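Local coordinates for transcriptional regulator PA3341 (Pseudomonas aeruginosa, PDB 2FBH), which probably binds DNA and regulates transcription as a dimeric, zinc-binding member of the MarR family, at residues Trp40-His45 and Arg56-Ser61; Arg23-Arg28 and Ala114-Asp119; Leu33-Ala38 and Asp74-Gln79; His45-Arg50 and Asp108-Ala113. One frame throughout, in Å; residues are numbered along the deposited sequence. Where two conformers were deposited one is given.

Contact 1. Residues Trp40-His45 and Arg56-Ser61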
loop_
_atom_site.group_PDB
_atom_site.type_symbol
_atom_site.label_atom_id
_atom_site.label_comp_id
_atom_site.label_asym_id
_atom_site.label_seq_id
_atom_site.Cartn_x
_atom_site.Cartn_y
_atom_site.Cartn_z
ATOM N N TRP A 40 13.544 5.556 1.993
ATOM C CA TRP A 40 14.240 4.968 0.849
ATOM C C TRP A 40 13.392 5.026 -0.448
ATOM O O TRP A 40 13.955 5.058 -1.563
ATOM C CB TRP A 40 14.665 3.534 1.129
ATOM C CG TRP A 40 13.552 2.525 1.515
ATOM C CD1 TRP A 40 13.285 2.044 2.790
ATOM C CD2 TRP A 40 12.636 1.847 0.639
ATOM N NE1 TRP A 40 12.238 1.149 2.739
ATOM C CE2 TRP A 40 11.818 1.013 1.444
ATOM C CE3 TRP A 40 12.427 1.858 -0.746
ATOM C CZ2 TRP A 40 10.808 0.172 0.899
ATOM C CZ3 TRP A 40 11.397 1.031 -1.286
ATOM C CH2 TRP A 40 10.637 0.210 -0.486
ATOM N N LEU A 41 12.078 5.060 -0.273
ATOM C CA LEU A 41 11.095 5.085 -1.375
ATOM C C LEU A 41 10.967 6.482 -2.031
ATOM O O LEU A 41 10.703 6.600 -3.208
ATOM C CB LEU A 41 9.753 4.600 -0.847
ATOM C CG LEU A 41 8.715 3.928 -1.749
ATOM C CD1 LEU A 41 7.693 4.939 -2.191
ATOM C CD2 LEU A 41 9.343 3.225 -2.960
ATOM N N VAL A 42 11.189 7.525 -1.235
ATOM C CA VAL A 42 11.414 8.867 -1.739
ATOM C C VAL A 42 12.694 8.924 -2.597
ATOM O O VAL A 42 12.620 9.390 -3.719
ATOM C CB VAL A 42 11.413 9.905 -0.555
ATOM C CG1 VAL A 42 11.813 11.288 -1.052
ATOM C CG2 VAL A 42 9.979 9.958 0.116
ATOM N N LEU A 43 13.851 8.427 -2.078
ATOM C CA LEU A 43 15.106 8.323 -2.804
ATOM C C LEU A 43 14.926 7.549 -4.086
ATOM O O LEU A 43 15.381 7.952 -5.146
ATOM C CB LEU A 43 16.134 7.583 -1.959
ATOM C CG LEU A 43 16.686 8.415 -0.802
ATOM C CD1 LEU A 43 17.833 7.633 -0.150
ATOM C CD2 LEU A 43 17.253 9.860 -1.299
ATOM N N LEU A 44 14.198 6.434 -3.987
ATOM C CA LEU A 44 14.079 5.586 -5.177
ATOM C C LEU A 44 13.333 6.373 -6.239
ATOM O O LEU A 44 13.761 6.391 -7.387
ATOM C CB LEU A 44 13.320 4.331 -4.829
ATOM C CG LEU A 44 13.901 3.056 -5.332
ATOM C CD1 LEU A 44 12.772 2.047 -5.358
ATOM C CD2 LEU A 44 14.657 3.216 -6.662
ATOM N N HIS A 45 12.257 7.065 -5.859
ATOM C CA HIS A 45 11.485 7.819 -6.819
ATOM C C HIS A 45 12.238 9.028 -7.394
ATOM O O HIS A 45 12.121 9.350 -8.585
ATOM C CB HIS A 45 10.160 8.194 -6.213
ATOM C CG HIS A 45 9.207 7.025 -6.111
ATOM N ND1 HIS A 45 7.967 7.014 -6.726
ATOM C CD2 HIS A 45 9.336 5.811 -5.516
ATOM C CE1 HIS A 45 7.350 5.869 -6.459
ATOM N NE2 HIS A 45 8.160 5.122 -5.728
ATOM N N ARG A 56 4.807 18.501 -3.971
ATOM C CA ARG A 56 3.492 18.032 -4.412
ATOM C C ARG A 56 3.568 16.843 -5.385
ATOM O O ARG A 56 2.787 15.909 -5.287
ATOM C CB ARG A 56 2.699 19.195 -5.026
ATOM C CG ARG A 56 2.625 20.456 -4.155
ATOM C CD ARG A 56 1.566 21.463 -4.661
ATOM N NE ARG A 56 0.200 20.984 -4.442
ATOM C CZ ARG A 56 -0.593 21.389 -3.450
ATOM N NH1 ARG A 56 -1.812 20.886 -3.327
ATOM N NH2 ARG A 56 -0.176 22.298 -2.582
ATOM N N GLU A 57 4.527 16.879 -6.308
ATOM C CA GLU A 57 4.697 15.809 -7.279
ATOM C C GLU A 57 5.236 14.533 -6.617
ATOM O O GLU A 57 4.795 13.406 -6.880
ATOM C CB GLU A 57 5.599 16.282 -8.439
ATOM C CG GLU A 57 4.926 17.320 -9.382
ATOM C CD GLU A 57 5.936 18.052 -10.300
ATOM O OE1 GLU A 57 7.143 18.075 -9.962
ATOM O OE2 GLU A 57 5.524 18.615 -11.371
ATOM N N LEU A 58 6.171 14.733 -5.696
ATOM C CA LEU A 58 6.833 13.614 -5.039
ATOM C C LEU A 58 5.877 12.884 -4.085
ATOM O O LEU A 58 5.921 11.666 -3.974
ATOM C CB LEU A 58 8.050 14.157 -4.277
ATOM C CG LEU A 58 9.093 13.188 -3.752
ATOM C CD1 LEU A 58 9.592 12.111 -4.774
ATOM C CD2 LEU A 58 10.291 14.059 -3.231
ATOM N N ALA A 59 5.017 13.640 -3.424
ATOM C CA ALA A 59 4.067 13.100 -2.473
ATOM C C ALA A 59 3.079 12.201 -3.240
ATOM O O ALA A 59 2.872 11.033 -2.881
ATOM C CB ALA A 59 3.342 14.241 -1.791
ATOM N N GLN A 60 2.521 12.749 -4.323
ATOM C CA GLN A 60 1.704 11.993 -5.278
ATOM C C GLN A 60 2.318 10.636 -5.577
ATOM O O GLN A 60 1.703 9.602 -5.282
ATOM C CB GLN A 60 1.439 12.802 -6.563
ATOM C CG GLN A 60 0.289 13.801 -6.407
ATOM C CD GLN A 60 0.128 14.811 -7.563
ATOM O OE1 GLN A 60 0.902 14.822 -8.555
ATOM N NE2 GLN A 60 -0.883 15.684 -7.426
ATOM N N SER A 61 3.542 10.618 -6.091
ATOM C CA SER A 61 4.102 9.375 -6.602
ATOM C C SER A 61 4.608 8.398 -5.549
ATOM O O SER A 61 4.564 7.185 -5.773
ATOM C CB SER A 61 5.154 9.638 -7.698
ATOM O OG SER A 61 6.491 9.630 -7.255
#
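Val42 and Leu58 meet in the core of the winged helix-turn-helix domain expected of a MarR protein, where helix 39-48 packs on helix 55-62, the helix that precedes the presumed recognition helix 66-78. The axes of the two segments stand 10.3 Å apart and run at 112° to each other, so contact is confined to a few side chains. Val42 is the first residue of 40-45 to engage. Its CG1 branch, set anti to the backbone N (chi1 173°), extends to 3.8 Å from CD2 of Leu58, and the two side chains cross at about a right angle. A short, beta-branched residue suits this place, because Val42 is also hemmed in by Leu69, Leu73 and Leu76 of helix 66-78, while the longer Leu58 spans the gap from its own helix. Leu43 and Leu44 come next and face helix 102-120 instead, giving helix 39-48 a second apolar side. One turn beyond Leu41, His45 points at helix 55-62 and mixes apolar with polar contact. Its CB lies 4.2 Å from CD1 of Leu58, beside the leucine pair, whereas the imidazole continues toward Ser61 and is packed by Val62 and by Thr13 of the second subunit. The Ser61 hydroxyl is small enough to approach the ring at its edge, near the ring plane, which would limit rotation of the ring. The hydrogen bond between His45 ND1 and Ser61 OG measures 3.0 Å and is bent, with an angle of 145° at the hydrogen.

Contact 2. Residues Arg23-Arg28 and Ala114-Asp119. With SO4 (sulfate ion), chain E.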
loop_
_atom_site.group_PDB
_atom_site.type_symbol
_atom_site.label_atom_id
_atom_site.label_comp_id
_atom_site.label_asym_id
_atom_site.label_seq_id
_atom_site.Cartn_x
_atom_site.Cartn_y
_atom_site.Cartn_z
ATOM N N ARG A 23 6.702 -4.556 -0.956
ATOM C CA ARG A 23 7.348 -3.450 -0.207
ATOM C C ARG A 23 7.976 -3.903 1.137
ATOM O O ARG A 23 9.005 -3.352 1.548
ATOM C CB ARG A 23 6.360 -2.311 -0.056
ATOM C CG ARG A 23 5.831 -1.791 -1.418
ATOM C CD ARG A 23 6.973 -1.353 -2.336
ATOM N NE ARG A 23 6.693 -1.650 -3.719
ATOM C CZ ARG A 23 7.565 -1.430 -4.704
ATOM N NH1 ARG A 23 7.239 -1.712 -5.932
ATOM N NH2 ARG A 23 8.762 -0.913 -4.462
ATOM N N ALA A 24 7.413 -4.913 1.781
ATOM C CA ALA A 24 8.013 -5.460 3.042
ATOM C C ALA A 24 9.342 -6.072 2.709
ATOM O O ALA A 24 10.321 -5.948 3.464
ATOM C CB ALA A 24 7.136 -6.481 3.684
ATOM N N GLU A 25 9.363 -6.811 1.599
ATOM C CA GLU A 25 10.605 -7.496 1.210
ATOM C C GLU A 25 11.711 -6.474 0.828
ATOM O O GLU A 25 12.868 -6.600 1.202
ATOM C CB GLU A 25 10.361 -8.470 0.021
ATOM C CG GLU A 25 11.662 -9.197 -0.408
ATOM C CD GLU A 25 12.259 -10.158 0.699
ATOM O OE1 GLU A 25 11.548 -10.572 1.661
ATOM O OE2 GLU A 25 13.481 -10.487 0.556
ATOM N N LEU A 26 11.322 -5.452 0.078
ATOM C CA LEU A 26 12.295 -4.401 -0.256
ATOM C C LEU A 26 12.742 -3.705 1.042
ATOM O O LEU A 26 13.950 -3.428 1.208
ATOM C CB LEU A 26 11.604 -3.384 -1.212
ATOM C CG LEU A 26 12.517 -2.400 -1.911
ATOM C CD1 LEU A 26 13.964 -2.910 -2.365
ATOM C CD2 LEU A 26 11.675 -2.035 -3.115
ATOM N N ASP A 27 11.814 -3.393 1.944
ATOM C CA ASP A 27 12.194 -2.723 3.212
ATOM C C ASP A 27 13.160 -3.615 3.985
ATOM O O ASP A 27 14.131 -3.110 4.513
ATOM C CB ASP A 27 10.949 -2.462 4.078
ATOM C CG ASP A 27 11.265 -1.587 5.310
ATOM O OD1 ASP A 27 11.753 -0.451 5.131
ATOM O OD2 ASP A 27 11.057 -2.096 6.404
ATOM N N ARG A 28 12.917 -4.931 4.003
ATOM C CA ARG A 28 13.880 -5.896 4.604
ATOM C C ARG A 28 15.265 -5.850 3.950
ATOM O O ARG A 28 16.286 -5.750 4.644
ATOM C CB ARG A 28 13.300 -7.302 4.468
ATOM C CG ARG A 28 14.321 -8.445 4.689
ATOM C CD ARG A 28 13.686 -9.866 4.528
ATOM N NE ARG A 28 14.689 -10.899 4.655
ATOM C CZ ARG A 28 15.012 -11.480 5.839
ATOM N NH1 ARG A 28 15.922 -12.448 5.927
ATOM N NH2 ARG A 28 14.434 -11.091 6.920
ATOM N N ALA A 114 16.236 -4.094 -7.940
ATOM C CA ALA A 114 16.341 -5.047 -9.057
ATOM C C ALA A 114 16.401 -6.487 -8.577
ATOM O O ALA A 114 15.753 -7.356 -9.179
ATOM C CB ALA A 114 17.491 -4.713 -9.888
ATOM N N SER A 115 17.124 -6.746 -7.497
ATOM C CA SER A 115 17.173 -8.102 -6.953
ATOM C C SER A 115 15.763 -8.590 -6.510
ATOM O O SER A 115 15.337 -9.712 -6.788
ATOM C CB SER A 115 18.156 -8.160 -5.785
ATOM O OG SER A 115 18.398 -9.508 -5.528
ATOM N N VAL A 116 15.047 -7.742 -5.786
ATOM C CA VAL A 116 13.706 -8.144 -5.303
ATOM C C VAL A 116 12.825 -8.412 -6.549
ATOM O O VAL A 116 12.079 -9.375 -6.581
ATOM C CB VAL A 116 13.102 -7.054 -4.408
ATOM C CG1 VAL A 116 11.668 -7.427 -4.044
ATOM C CG2 VAL A 116 13.990 -6.934 -3.073
ATOM N N ARG A 117 12.921 -7.531 -7.547
ATOM C CA ARG A 117 12.071 -7.663 -8.797
ATOM C C ARG A 117 12.393 -8.969 -9.482
ATOM O O ARG A 117 11.475 -9.762 -9.756
ATOM C CB ARG A 117 12.329 -6.424 -9.719
ATOM C CG ARG A 117 11.367 -6.353 -10.899
ATOM C CD ARG A 117 11.743 -5.168 -11.850
ATOM N NE ARG A 117 12.161 -4.051 -11.091
ATOM C CZ ARG A 117 13.366 -3.476 -11.015
ATOM N NH1 ARG A 117 14.432 -3.795 -11.738
ATOM N NH2 ARG A 117 13.479 -2.498 -10.194
ATOM N N ASN A 118 13.676 -9.253 -9.669
ATOM C CA ASN A 118 14.090 -10.576 -10.198
ATOM C C ASN A 118 13.477 -11.744 -9.410
ATOM O O ASN A 118 12.921 -12.722 -9.963
ATOM C CB ASN A 118 15.611 -10.659 -10.091
ATOM C CG ASN A 118 16.153 -11.836 -10.774
ATOM O OD1 ASN A 118 16.141 -11.884 -12.014
ATOM N ND2 ASN A 118 16.627 -12.832 -9.990
ATOM N N ASP A 119 13.615 -11.713 -8.090
ATOM C CA ASP A 119 13.175 -12.835 -7.340
ATOM C C ASP A 119 11.634 -12.975 -7.290
ATOM O O ASP A 119 11.101 -14.095 -7.361
ATOM C CB ASP A 119 13.656 -12.675 -5.883
ATOM C CG ASP A 119 15.170 -12.801 -5.744
ATOM O OD1 ASP A 119 15.850 -13.177 -6.751
ATOM O OD2 ASP A 119 15.688 -12.462 -4.640
HETATM S S SO4 E . 10.054 -1.894 -8.438
HETATM O O1 SO4 E . 9.767 -2.775 -9.534
HETATM O O2 SO4 E . 9.519 -2.363 -7.155
HETATM O O3 SO4 E . 9.361 -0.664 -8.772
HETATM O O4 SO4 E . 11.542 -1.703 -8.359
#
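Val116 sets its two methyl groups against Glu25 and Leu26, joining helix 11-29 to helix 102-120 in the all-helical part of the MarR fold that pairs the two subunits. CG1 of Val116 lies 4.0 Å from CG of Glu25, and its CG2 lies 4.1 Å from CD1 of Leu26. A branched valine fits well here, since one side chain can fill the space beside two neighbours. Glu25 contributes only its aliphatic part to this contact: with CG anti to the backbone N (chi1 180°) and a bend at chi2, its carboxylate turns to a salt bridge with Arg29. Arg29 also pairs with Asp119, which has a further salt bridge to Arg146 of the second subunit; sharing Arg29 would ease the mutual repulsion of the two carboxylates. Farther out, a sulfate ion, probably from the crystallisation liquor, spans the two segments. In the conformer given, NH1 of Arg23 donates to O2 of the sulfate at 2.7 Å. Arg117 comes from the other helix, a bend at chi3 (-39°) turning its NE-NH2 edge to the anion. Its NH2 donates to O4 at 2.8 Å, and its NE to O1 at 3.1 Å in a nearly straight bond of 173°.

Contact 3. Residues Leu33-Ala38 and Asp74-Gln79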
loop_
_atom_site.group_PDB
_atom_site.type_symbol
_atom_site.label_atom_id
_atom_site.label_comp_id
_atom_site.label_asym_id
_atom_site.label_seq_id
_atom_site.Cartn_x
_atom_site.Cartn_y
_atom_site.Cartn_z
ATOM N N LEU A 33 20.400 0.186 5.671
ATOM C CA LEU A 33 20.752 1.555 5.236
ATOM C C LEU A 33 20.237 2.603 6.217
ATOM O O LEU A 33 20.566 3.787 6.078
ATOM C CB LEU A 33 20.248 1.840 3.782
ATOM C CG LEU A 33 20.847 0.895 2.765
ATOM C CD1 LEU A 33 20.161 1.128 1.434
ATOM C CD2 LEU A 33 22.357 1.054 2.557
ATOM N N GLY A 34 19.444 2.158 7.188
ATOM C CA GLY A 34 18.889 3.075 8.244
ATOM C C GLY A 34 17.932 4.114 7.667
ATOM O O GLY A 34 17.743 5.210 8.229
ATOM N N LEU A 35 17.282 3.795 6.550
ATOM C CA LEU A 35 16.396 4.784 5.921
ATOM C C LEU A 35 14.990 4.426 6.253
ATOM O O LEU A 35 14.265 3.829 5.413
ATOM C CB LEU A 35 16.515 4.725 4.413
ATOM C CG LEU A 35 17.838 5.209 3.859
ATOM C CD1 LEU A 35 18.050 4.710 2.443
ATOM C CD2 LEU A 35 17.844 6.720 3.947
ATOM N N SER A 36 14.582 4.833 7.443
ATOM C CA SER A 36 13.378 4.380 8.067
ATOM C C SER A 36 12.205 5.157 7.542
ATOM O O SER A 36 12.369 6.163 6.826
ATOM C CB SER A 36 13.484 4.688 9.563
ATOM O OG SER A 36 14.758 4.308 10.127
ATOM N N GLN A 37 11.027 4.759 7.994
ATOM C CA GLN A 37 9.762 5.173 7.391
ATOM C C GLN A 37 9.926 5.072 5.873
ATOM O O GLN A 37 10.749 4.240 5.362
ATOM C CB GLN A 37 9.230 6.540 7.892
ATOM C CG GLN A 37 10.247 7.508 8.543
ATOM C CD GLN A 37 10.905 6.971 9.824
ATOM O OE1 GLN A 37 10.306 6.229 10.589
ATOM N NE2 GLN A 37 12.151 7.335 10.032
ATOM N N ALA A 38 9.172 5.865 5.134
ATOM C CA ALA A 38 9.202 5.609 3.703
ATOM C C ALA A 38 10.541 6.022 3.027
ATOM O O ALA A 38 10.672 5.906 1.832
ATOM C CB ALA A 38 7.977 6.255 3.020
ATOM N N ASP A 74 12.877 16.106 5.633
ATOM C CA ASP A 74 13.788 16.683 6.685
ATOM C C ASP A 74 14.857 15.637 7.049
ATOM O O ASP A 74 16.047 15.927 7.165
ATOM C CB ASP A 74 13.060 16.986 8.003
ATOM C CG ASP A 74 12.150 18.236 7.940
ATOM O OD1 ASP A 74 12.314 19.062 7.025
ATOM O OD2 ASP A 74 11.239 18.314 8.813
ATOM N N GLY A 75 14.409 14.396 7.209
ATOM C CA GLY A 75 15.310 13.297 7.446
ATOM C C GLY A 75 16.367 13.129 6.380
ATOM O O GLY A 75 17.540 13.067 6.694
ATOM N N LEU A 76 15.970 13.101 5.113
ATOM C CA LEU A 76 16.905 12.862 4.070
ATOM C C LEU A 76 17.863 14.092 3.926
ATOM O O LEU A 76 19.005 13.944 3.639
ATOM C CB LEU A 76 16.104 12.735 2.765
ATOM C CG LEU A 76 15.356 11.375 2.670
ATOM C CD1 LEU A 76 14.630 11.345 1.316
ATOM C CD2 LEU A 76 16.359 10.238 2.757
ATOM N N GLU A 77 17.295 15.273 4.098
ATOM C CA GLU A 77 18.060 16.551 3.949
ATOM C C GLU A 77 19.117 16.645 5.079
ATOM O O GLU A 77 20.315 17.040 4.873
ATOM C CB GLU A 77 17.047 17.686 4.066
ATOM C CG GLU A 77 17.593 19.035 3.596
ATOM C CD GLU A 77 16.519 20.106 3.641
ATOM O OE1 GLU A 77 16.776 21.082 2.970
ATOM O OE2 GLU A 77 15.477 20.035 4.387
ATOM N N SER A 78 18.685 16.254 6.284
ATOM C CA SER A 78 19.616 16.166 7.425
ATOM C C SER A 78 20.835 15.268 7.165
ATOM O O SER A 78 21.933 15.533 7.662
ATOM C CB SER A 78 18.891 15.724 8.711
ATOM O OG SER A 78 18.591 14.327 8.697
ATOM N N GLN A 79 20.634 14.232 6.357
ATOM C CA GLN A 79 21.672 13.268 6.006
ATOM C C GLN A 79 22.434 13.714 4.723
ATOM O O GLN A 79 23.332 13.005 4.213
ATOM C CB GLN A 79 21.059 11.833 5.869
ATOM C CG GLN A 79 20.230 11.229 7.090
ATOM C CD GLN A 79 19.312 9.948 6.753
ATOM O OE1 GLN A 79 18.293 10.013 6.008
ATOM N NE2 GLN A 79 19.662 8.810 7.351
#
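Leu35 and Leu76 form the close part of this contact, CD2 of one standing 4.0 Å from CD2 of the other, with the two side chains crossing at about a right angle. With CG of Leu35 anti to its carbonyl carbon (chi1 -69°), the branched end reaches across where the backbones stay well apart. Leucine suits both places because each has several apolar neighbours: Leu35 is held among Trp40, Leu43, Leu105 and Ile109, and Leu76 between Val42 and Val82. In winged helix-turn-helix terms, the loop leading into helix 39-48 is here laid against the C-terminal end of helix 66-78, the presumed recognition helix, just before the chain enters the first wing strand, 82-85. Toward solvent the fit becomes loose. Gln79, the residue that follows the helix, points at the loop, and its chain crosses Leu35 obliquely near Gly34; a long, flexible polar chain suits this partly exposed edge, where no hydrogen bond passes between the segments. Gly34 turns the loop with a positive phi of 65°, a conformation that a residue without a side chain adopts easily.

Contact 4. Residues His45-Arg50 and Asp108-Ala113; sequences HLARHR and DIEAIA. With ZN (zinc ion), chain D; SO4 (sulfate ion), chain E.
Arg48 and Glu110, in the conformer given, join the end of helix 39-48 to helix 102-120, the long helix that follows the wing in this winged helix-turn-helix protein, by a side-on salt bridge. NE of Arg48 donates to OE1 of Glu110 at 3.0 Å, and NH2 donates to OE2 at 2.8 Å, the latter on its syn lone pair. The match is imperfect, for the guanidinium and carboxylate planes are turned 30° apart. Arginine suits the task by length: extended from CG to NE, it crosses the gap to a glutamate bent at chi2 (-75°). Two further hydrogen bonds go to the sulfate, from NH1 to O3 at 3.0 Å and from NH2 to O4 at 2.9 Å, and Tyr10 of the second subunit adds a cation-pi contact. Apolar contact is slight. Ala113 offers only a methyl, with CB 3.8 Å from Arg48 NH2, small enough to let guanidinium and sulfate both come close. Of the two segments, it is 45-50 that meets the metal. NE2 of His49 binds zinc at 2.0 Å, although the ring sits so irregularly against the metal that its finer geometry is doubtful. A water binds the same zinc at 2.1 Å. ND1 of His45 stands 2.8 Å from the zinc, long for a zinc-nitrogen bond. With NE, NH1 and NH2 all engaged, the guanidinium is probably restrained in rotation; Glu110 balances one positive charge, and the sulfate would offset the closeness of Arg48 to Arg117, which suggests a pocket electrostatically suited to an anion.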
loop_
_atom_site.group_PDB
_atom_site.type_symbol
_atom_site.label_atom_id
_atom_site.label_comp_id
_atom_site.label_asym_id
_atom_site.label_seq_id
_atom_site.Cartn_x
_atom_site.Cartn_y
_atom_site.Cartn_z
ATOM N N HIS A 45 12.257 7.065 -5.859
ATOM C CA HIS A 45 11.485 7.819 -6.819
ATOM C C HIS A 45 12.238 9.028 -7.394
ATOM O O HIS A 45 12.121 9.350 -8.585
ATOM C CB HIS A 45 10.160 8.194 -6.213
ATOM C CG HIS A 45 9.207 7.025 -6.111
ATOM N ND1 HIS A 45 7.967 7.014 -6.726
ATOM C CD2 HIS A 45 9.336 5.811 -5.516
ATOM C CE1 HIS A 45 7.350 5.869 -6.459
ATOM N NE2 HIS A 45 8.160 5.122 -5.728
ATOM N N LEU A 46 13.065 9.667 -6.566
ATOM C CA LEU A 46 13.929 10.718 -7.071
ATOM C C LEU A 46 14.914 10.182 -8.079
ATOM O O LEU A 46 15.245 10.851 -9.062
ATOM C CB LEU A 46 14.692 11.383 -5.895
ATOM C CG LEU A 46 13.811 12.324 -5.118
ATOM C CD1 LEU A 46 14.625 12.761 -3.839
ATOM C CD2 LEU A 46 13.428 13.549 -5.914
ATOM N N ALA A 47 15.430 8.996 -7.823
ATOM C CA ALA A 47 16.443 8.409 -8.684
ATOM C C ALA A 47 15.835 8.102 -10.049
ATOM O O ALA A 47 16.560 8.054 -11.071
ATOM C CB ALA A 47 16.910 7.115 -8.087
ATOM N N ARG A 48 14.542 7.823 -10.033
ATOM C CA ARG A 48 13.877 7.282 -11.239
ATOM C C ARG A 48 13.250 8.284 -12.163
ATOM O O ARG A 48 12.946 7.961 -13.324
ATOM C CB ARG A 48 12.810 6.298 -10.845
ATOM C CG ARG A 48 13.460 5.008 -10.389
ATOM C CD ARG A 48 12.399 4.006 -9.919
ATOM N NE ARG A 48 13.108 2.779 -9.533
ATOM C CZ ARG A 48 12.508 1.714 -9.006
ATOM N NH1 ARG A 48 11.188 1.729 -8.835
ATOM N NH2 ARG A 48 13.223 0.620 -8.721
ATOM N N HIS A 49 13.005 9.481 -11.675
ATOM C CA HIS A 49 12.530 10.478 -12.616
ATOM C C HIS A 49 13.626 11.410 -13.085
ATOM O O HIS A 49 14.601 11.632 -12.355
ATOM C CB HIS A 49 11.267 11.077 -12.056
ATOM C CG HIS A 49 10.231 10.029 -11.824
ATOM N ND1 HIS A 49 9.425 9.540 -12.833
ATOM C CD2 HIS A 49 9.967 9.267 -10.736
ATOM C CE1 HIS A 49 8.653 8.583 -12.358
ATOM N NE2 HIS A 49 8.963 8.398 -11.088
ATOM N N ARG A 50 13.591 11.866 -14.344
ATOM C CA ARG A 50 14.701 12.781 -14.734
ATOM C C ARG A 50 14.482 14.219 -14.276
ATOM O O ARG A 50 15.448 14.926 -13.942
ATOM C CB ARG A 50 15.095 12.744 -16.207
ATOM C CG ARG A 50 16.569 13.133 -16.365
ATOM C CD ARG A 50 16.842 13.942 -17.640
ATOM N NE ARG A 50 16.417 15.336 -17.535
ATOM C CZ ARG A 50 15.192 15.778 -17.814
ATOM N NH1 ARG A 50 14.238 14.947 -18.233
ATOM N NH2 ARG A 50 14.914 17.060 -17.672
ATOM N N ASP A 108 23.078 1.493 -4.740
ATOM C CA ASP A 108 22.805 0.340 -3.940
ATOM C C ASP A 108 21.321 0.043 -3.815
ATOM O O ASP A 108 20.943 -1.097 -3.905
ATOM C CB ASP A 108 23.459 0.441 -2.536
ATOM C CG ASP A 108 24.988 0.394 -2.607
ATOM O OD1 ASP A 108 25.519 0.050 -3.680
ATOM O OD2 ASP A 108 25.662 0.744 -1.607
ATOM N N ILE A 109 20.511 1.049 -3.595
ATOM C CA ILE A 109 19.058 0.881 -3.513
ATOM C C ILE A 109 18.477 0.331 -4.826
ATOM O O ILE A 109 17.666 -0.617 -4.815
ATOM C CB ILE A 109 18.386 2.237 -3.178
ATOM C CG1 ILE A 109 18.886 2.671 -1.762
ATOM C CG2 ILE A 109 16.816 2.113 -3.210
ATOM C CD1 ILE A 109 18.233 4.041 -1.387
ATOM N N GLU A 110 18.931 0.868 -5.961
ATOM C CA GLU A 110 18.431 0.316 -7.229
ATOM C C GLU A 110 18.867 -1.126 -7.453
ATOM O O GLU A 110 18.085 -1.921 -7.956
ATOM C CB GLU A 110 18.793 1.200 -8.413
ATOM C CG GLU A 110 17.973 2.461 -8.445
ATOM C CD GLU A 110 16.545 2.235 -8.915
ATOM O OE1 GLU A 110 16.045 3.082 -9.666
ATOM O OE2 GLU A 110 15.925 1.208 -8.575
ATOM N N ALA A 111 20.095 -1.455 -7.093
ATOM C CA ALA A 111 20.590 -2.801 -7.289
ATOM C C ALA A 111 19.715 -3.739 -6.425
ATOM O O ALA A 111 19.286 -4.828 -6.855
ATOM C CB ALA A 111 22.053 -2.915 -6.918
ATOM N N ILE A 112 19.439 -3.290 -5.202
ATOM C CA ILE A 112 18.636 -4.177 -4.298
ATOM C C ILE A 112 17.185 -4.278 -4.785
ATOM O O ILE A 112 16.612 -5.368 -4.786
ATOM C CB ILE A 112 18.729 -3.649 -2.815
ATOM C CG1 ILE A 112 20.174 -3.827 -2.321
ATOM C CG2 ILE A 112 17.737 -4.346 -1.930
ATOM C CD1 ILE A 112 20.489 -3.065 -0.961
ATOM N N ALA A 113 16.619 -3.173 -5.281
ATOM C CA ALA A 113 15.258 -3.193 -5.831
ATOM C C ALA A 113 15.195 -4.125 -7.103
ATOM O O ALA A 113 14.232 -4.898 -7.239
ATOM C CB ALA A 113 14.805 -1.815 -6.199
HETATM ZN ZN ZN D . 8.572 8.147 -9.177
HETATM S S SO4 E . 10.054 -1.894 -8.438
HETATM O O1 SO4 E . 9.767 -2.775 -9.534
HETATM O O2 SO4 E . 9.519 -2.363 -7.155
HETATM O O3 SO4 E . 9.361 -0.664 -8.772
HETATM O O4 SO4 E . 11.542 -1.703 -8.359
HETATM O O HOH W 1 8.786 6.120 -9.737
#

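How the contacts relate
Helix 39-48 ties the set together. Contacts 1 and 4, with centres 11 Å apart, share His45, one of the two histidines of a zinc site; the other, His49, lies in 45-50. Contacts 2 and 4, 13 Å apart, both use helix 102-120 and share the sulfate, which Thr13 and Gly12 of the second subunit also hold; Leu26 CD1 comes within 3.7 Å of Ala113 CA. Contact 3 lies away from the subunit interface but joins the same core, with Leu35 CD1 3.9 Å from Ile109 CD1. A probable hydrogen bond of 2.9 Å between Trp40 NE1 and Asp27 OD1 links contact 1 to contact 2, connecting the presumed DNA-binding core to helix 11-29 of the dimer interface.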